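Local structure of Iron(III) ABC transporter, periplasmic iron-compound-binding protein (5GGY) at residues A149-Q152 against H153-D157; A270-E273 against S274-V278. The protein probably binds ferric hydroxamate siderophores such as Desferal in the periplasm and delivers them to an ABC transporter for iron uptake. All blocks are in the same frame, centred on the assembly; numbering follows the deposited sequence.

Contacts 1 and 2 are the C-terminal ends of two helices, 130-154 and 262-276, lying on the same side of the chain's centre with their own centres about 12 Å apart. They touch directly: Leu276 CD2 of contact 2 sits 3.8 Å from Leu151 CD2 and 3.8 Å from Ala154 CB of contact 1, while the ring of Phe155 brings CZ to 3.2 Å from Leu275 O. Contact 1 is the more peripheral, about 24 Å from the chain's centre against about 17 Å for contact 2, which is mostly buried against strands 219-223 and 249-252. No ligand or metal takes part in either contact.

Contact 1: A149-Q152 against H153-D157; sequences ASLQ and HAFGD
Phe155 N donates to Leu151 O over 2.6 Å, approaching nearly along the C=O axis, and this is the one hydrogen bond between the two segments that is not weak. The same carbonyl oxygen takes a second, weak bond from Ala154 N at 3.1 Å, an i to i+3 link beside the i to i+4 one. Ala154 N is itself shared, since it also reaches Ser150 O at 3.3 Å, again weakly. The imidazole of His153 reaches back one turn: ND1 makes a weak, bent bond to Ala149 O, 3.3 Å long with an angle of 133° at the hydrogen. The oxygen lies near the ring plane, at the edge. The hydroxyl of Ser150 goes elsewhere, to Glu146 O.

After Phe155 the chain leaves the helix at Gly156, whose positive phi suits glycine. Its CA makes a CH...O contact of 3.2 Å with Gln152 O. Beyond this turn Asp157 folds back, with OD2 3.3 Å from Gln152 CB. The amide and carboxylate planes are 45° apart, and the nearer approach is to the aliphatic root of Gln152 rather than to its amide; Asp157 is poorly ordered.

On the inner side, Leu151 and Phe155 run side by side, with CD2 of the leucine 4.1 Å from CE2 of the ring. A chi1 of -77° sets Phe155 CG beside the backbone N, and with the ring turned as it is, its edge meets Leu151 O in plane. Tyr219 meets this ring edge-to-face.

The shared amide and doubly accepting carbonyl are consistent with a slight tightening toward 3-10 geometry at the helix end, while Leu151 and Phe155 supply an apolar face that continues onto Leu276 and Leu275 of helix 262-276.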
loop_
_atom_site.group_PDB
_atom_site.type_symbol
_atom_site.label_atom_id
_atom_site.label_comp_id
_atom_site.label_asym_id
_atom_site.label_seq_id
_atom_site.Cartn_x
_atom_site.Cartn_y
_atom_site.Cartn_z
ATOM N N ALA A 149 15.397 6.253 2.157
ATOM C CA ALA A 149 16.471 6.389 3.133
ATOM C C ALA A 149 17.825 6.501 2.443
ATOM O O ALA A 149 18.700 7.249 2.883
ATOM C CB ALA A 149 16.462 5.213 4.094
ATOM N N SER A 150 17.986 5.750 1.359
ATOM C CA SER A 150 19.216 5.769 0.580
ATOM C C SER A 150 19.451 7.145 -0.039
ATOM O O SER A 150 20.592 7.577 -0.206
ATOM C CB SER A 150 19.172 4.698 -0.511
ATOM O OG SER A 150 19.000 3.406 0.047
ATOM N N LEU A 151 18.361 7.830 -0.375
ATOM C CA LEU A 151 18.446 9.164 -0.959
ATOM C C LEU A 151 18.792 10.218 0.088
ATOM O O LEU A 151 19.678 11.044 -0.125
ATOM C CB LEU A 151 17.132 9.522 -1.656
ATOM C CG LEU A 151 16.801 8.725 -2.918
ATOM C CD1 LEU A 151 15.406 9.064 -3.413
ATOM C CD2 LEU A 151 17.834 8.985 -4.005
ATOM N N GLN A 152 18.098 10.183 1.223
ATOM C CA GLN A 152 18.325 11.160 2.284
ATOM C C GLN A 152 19.586 10.842 3.082
ATOM O O GLN A 152 19.868 11.480 4.093
ATOM C CB GLN A 152 17.109 11.238 3.214
ATOM C CG GLN A 152 16.740 9.929 3.882
ATOM C CD GLN A 152 15.343 9.950 4.474
ATOM O OE1 GLN A 152 14.635 10.955 4.390
ATOM N NE2 GLN A 152 14.936 8.835 5.072
ATOM N N HIS A 153 20.338 9.846 2.625
ATOM C CA HIS A 153 21.660 9.567 3.167
ATOM C C HIS A 153 22.714 10.156 2.236
ATOM O O HIS A 153 23.770 10.612 2.678
ATOM C CB HIS A 153 21.878 8.063 3.338
ATOM C CG HIS A 153 21.882 7.608 4.767
ATOM N ND1 HIS A 153 20.728 7.420 5.494
ATOM C CD2 HIS A 153 22.909 7.299 5.596
ATOM C CE1 HIS A 153 21.044 7.016 6.715
ATOM N NE2 HIS A 153 22.353 6.936 6.802
ATOM N N ALA A 154 22.408 10.145 0.943
ATOM C CA ALA A 154 23.306 10.673 -0.076
ATOM C C ALA A 154 23.014 12.140 -0.377
ATOM O O ALA A 154 23.890 12.874 -0.827
ATOM C CB ALA A 154 23.201 9.848 -1.345
ATOM N N PHE A 155 21.776 12.559 -0.140
ATOM C CA PHE A 155 21.379 13.943 -0.373
ATOM C C PHE A 155 21.161 14.676 0.943
ATOM O O PHE A 155 21.186 15.906 0.992
ATOM C CB PHE A 155 20.098 14.011 -1.215
ATOM C CG PHE A 155 20.311 13.753 -2.681
ATOM C CD1 PHE A 155 20.758 14.764 -3.515
ATOM C CD2 PHE A 155 20.048 12.506 -3.228
ATOM C CE1 PHE A 155 20.949 14.535 -4.865
ATOM C CE2 PHE A 155 20.237 12.269 -4.579
ATOM C CZ PHE A 155 20.689 13.286 -5.398
ATOM N N GLY A 156 20.948 13.914 2.010
ATOM C CA GLY A 156 20.546 14.487 3.279
ATOM C C GLY A 156 19.139 15.041 3.171
ATOM O O GLY A 156 18.449 14.814 2.177
ATOM N N ASP A 157 18.703 15.759 4.201
ATOM C CA ASP A 157 17.413 16.437 4.170
ATOM C C ASP A 157 17.653 17.938 4.002
ATOM O O ASP A 157 18.544 18.493 4.646
ATOM C CB ASP A 157 16.615 16.153 5.446
ATOM C CG ASP A 157 16.814 14.735 5.961
ATOM O OD1 ASP A 157 16.471 14.478 7.135
ATOM O OD2 ASP A 157 17.320 13.882 5.202
#

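Contact 2: A270-E273 against S274-V278; sequences AITE and SLLAV
The backbone keeps an i to i+4 pattern to the end of helix 262-276, with Ser274 N bonded to Ala270 O, Leu275 N to Ile271 O, and Leu276 N to Thr272 O at 2.7 Å. Ala277 N closes the series on Glu273 O, with an almost straight angle of 169° at the hydrogen. Leu275 N adds a weak i+3 bond to Thr272 O, which therefore accepts twice.

Among the side chains, Thr272 and Leu276 lie alongside each other and point the same way. The methyl of the threonine does the touching: CG2 meets Leu276 CD1 at 3.7 Å. A chi1 of -65° stands the hydroxyl beside the backbone N and sets CG2 anti to that nitrogen, on the side of Leu276. A water donates to both Ala270 O, at 2.7 Å, and Ser274 OG, at 3.0 Å, bridging one helical turn. Ala270 O thus has two partners, the water and Ser274 N. The polar ends also find partners beyond this turn: Thr272 OG1 bonds back to Ala268 O, Ser274 OG to Ser251 O, and the extended Glu273 forms a salt bridge with Arg253 through OE1.

The last turn packs with one flank on helix 130-154, where Thr272 touches Leu147 and Leu151. Another flank lies on the parallel strands 219-223 and 249-252, with Ile271 and Ser274 against Leu221, Ala270 and Ser274 against Val252, and Asn250 ND2 bonded to Ser274 O.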
loop_
_atom_site.group_PDB
_atom_site.type_symbol
_atom_site.label_atom_id
_atom_site.label_comp_id
_atom_site.label_asym_id
_atom_site.label_seq_id
_atom_site.Cartn_x
_atom_site.Cartn_y
_atom_site.Cartn_z
ATOM N N ALA A 270 14.841 2.283 -10.227
ATOM C CA ALA A 270 15.587 2.801 -11.368
ATOM C C ALA A 270 15.839 4.294 -11.216
ATOM O O ALA A 270 16.930 4.784 -11.507
ATOM C CB ALA A 270 14.843 2.515 -12.660
ATOM N N ILE A 271 14.821 5.011 -10.753
ATOM C CA ILE A 271 14.935 6.443 -10.504
ATOM C C ILE A 271 15.941 6.720 -9.389
ATOM O O ILE A 271 16.791 7.600 -9.521
ATOM C CB ILE A 271 13.567 7.060 -10.144
ATOM C CG1 ILE A 271 12.705 7.202 -11.405
ATOM C CG2 ILE A 271 13.738 8.407 -9.460
ATOM C CD1 ILE A 271 11.297 7.702 -11.138
ATOM N N THR A 272 15.844 5.958 -8.301
ATOM C CA THR A 272 16.788 6.067 -7.191
ATOM C C THR A 272 18.213 5.831 -7.670
ATOM O O THR A 272 19.116 6.609 -7.365
ATOM C CB THR A 272 16.461 5.064 -6.068
ATOM O OG1 THR A 272 15.197 5.396 -5.481
ATOM C CG2 THR A 272 17.536 5.096 -4.994
ATOM N N GLU A 273 18.396 4.757 -8.431
ATOM C CA GLU A 273 19.693 4.405 -8.999
ATOM C C GLU A 273 20.292 5.534 -9.838
ATOM O O GLU A 273 21.464 5.875 -9.686
ATOM C CB GLU A 273 19.557 3.136 -9.841
ATOM C CG GLU A 273 20.711 2.875 -10.781
ATOM C CD GLU A 273 20.449 1.688 -11.681
ATOM O OE1 GLU A 273 19.621 0.832 -11.303
ATOM O OE2 GLU A 273 21.058 1.618 -12.769
ATOM N N SER A 274 19.483 6.120 -10.713
ATOM C CA SER A 274 19.949 7.221 -11.555
ATOM C C SER A 274 20.167 8.496 -10.752
ATOM O O SER A 274 20.954 9.355 -11.140
ATOM C CB SER A 274 18.958 7.484 -12.693
ATOM O OG SER A 274 19.234 6.662 -13.808
ATOM N N LEU A 275 19.464 8.609 -9.631
ATOM C CA LEU A 275 19.528 9.811 -8.814
ATOM C C LEU A 275 20.637 9.715 -7.766
ATOM O O LEU A 275 21.165 10.733 -7.315
ATOM C CB LEU A 275 18.179 10.072 -8.141
ATOM C CG LEU A 275 17.908 11.521 -7.737
ATOM C CD1 LEU A 275 18.010 12.428 -8.953
ATOM C CD2 LEU A 275 16.542 11.636 -7.088
ATOM N N LEU A 276 20.985 8.490 -7.382
ATOM C CA LEU A 276 22.114 8.269 -6.485
ATOM C C LEU A 276 23.416 8.553 -7.221
ATOM O O LEU A 276 24.366 9.077 -6.641
ATOM C CB LEU A 276 22.109 6.844 -5.930
ATOM C CG LEU A 276 21.107 6.578 -4.804
ATOM C CD1 LEU A 276 21.205 5.141 -4.317
ATOM C CD2 LEU A 276 21.321 7.554 -3.657
ATOM N N ALA A 277 23.460 8.202 -8.500
ATOM C CA ALA A 277 24.518 8.695 -9.365
ATOM C C ALA A 277 24.236 10.174 -9.598
ATOM O O ALA A 277 23.131 10.629 -9.332
ATOM C CB ALA A 277 24.569 7.923 -10.670
ATOM N N VAL A 278 25.238 10.914 -10.070
ATOM C CA VAL A 278 25.185 12.374 -10.259
ATOM C C VAL A 278 24.766 13.132 -8.984
ATOM O O VAL A 278 24.522 14.339 -9.015
ATOM C CB VAL A 278 24.255 12.780 -11.469
ATOM C CG1 VAL A 278 24.374 11.772 -12.610
ATOM C CG2 VAL A 278 22.786 12.983 -11.065
HETATM O O HOH W 1 18.194 3.829 -13.634
#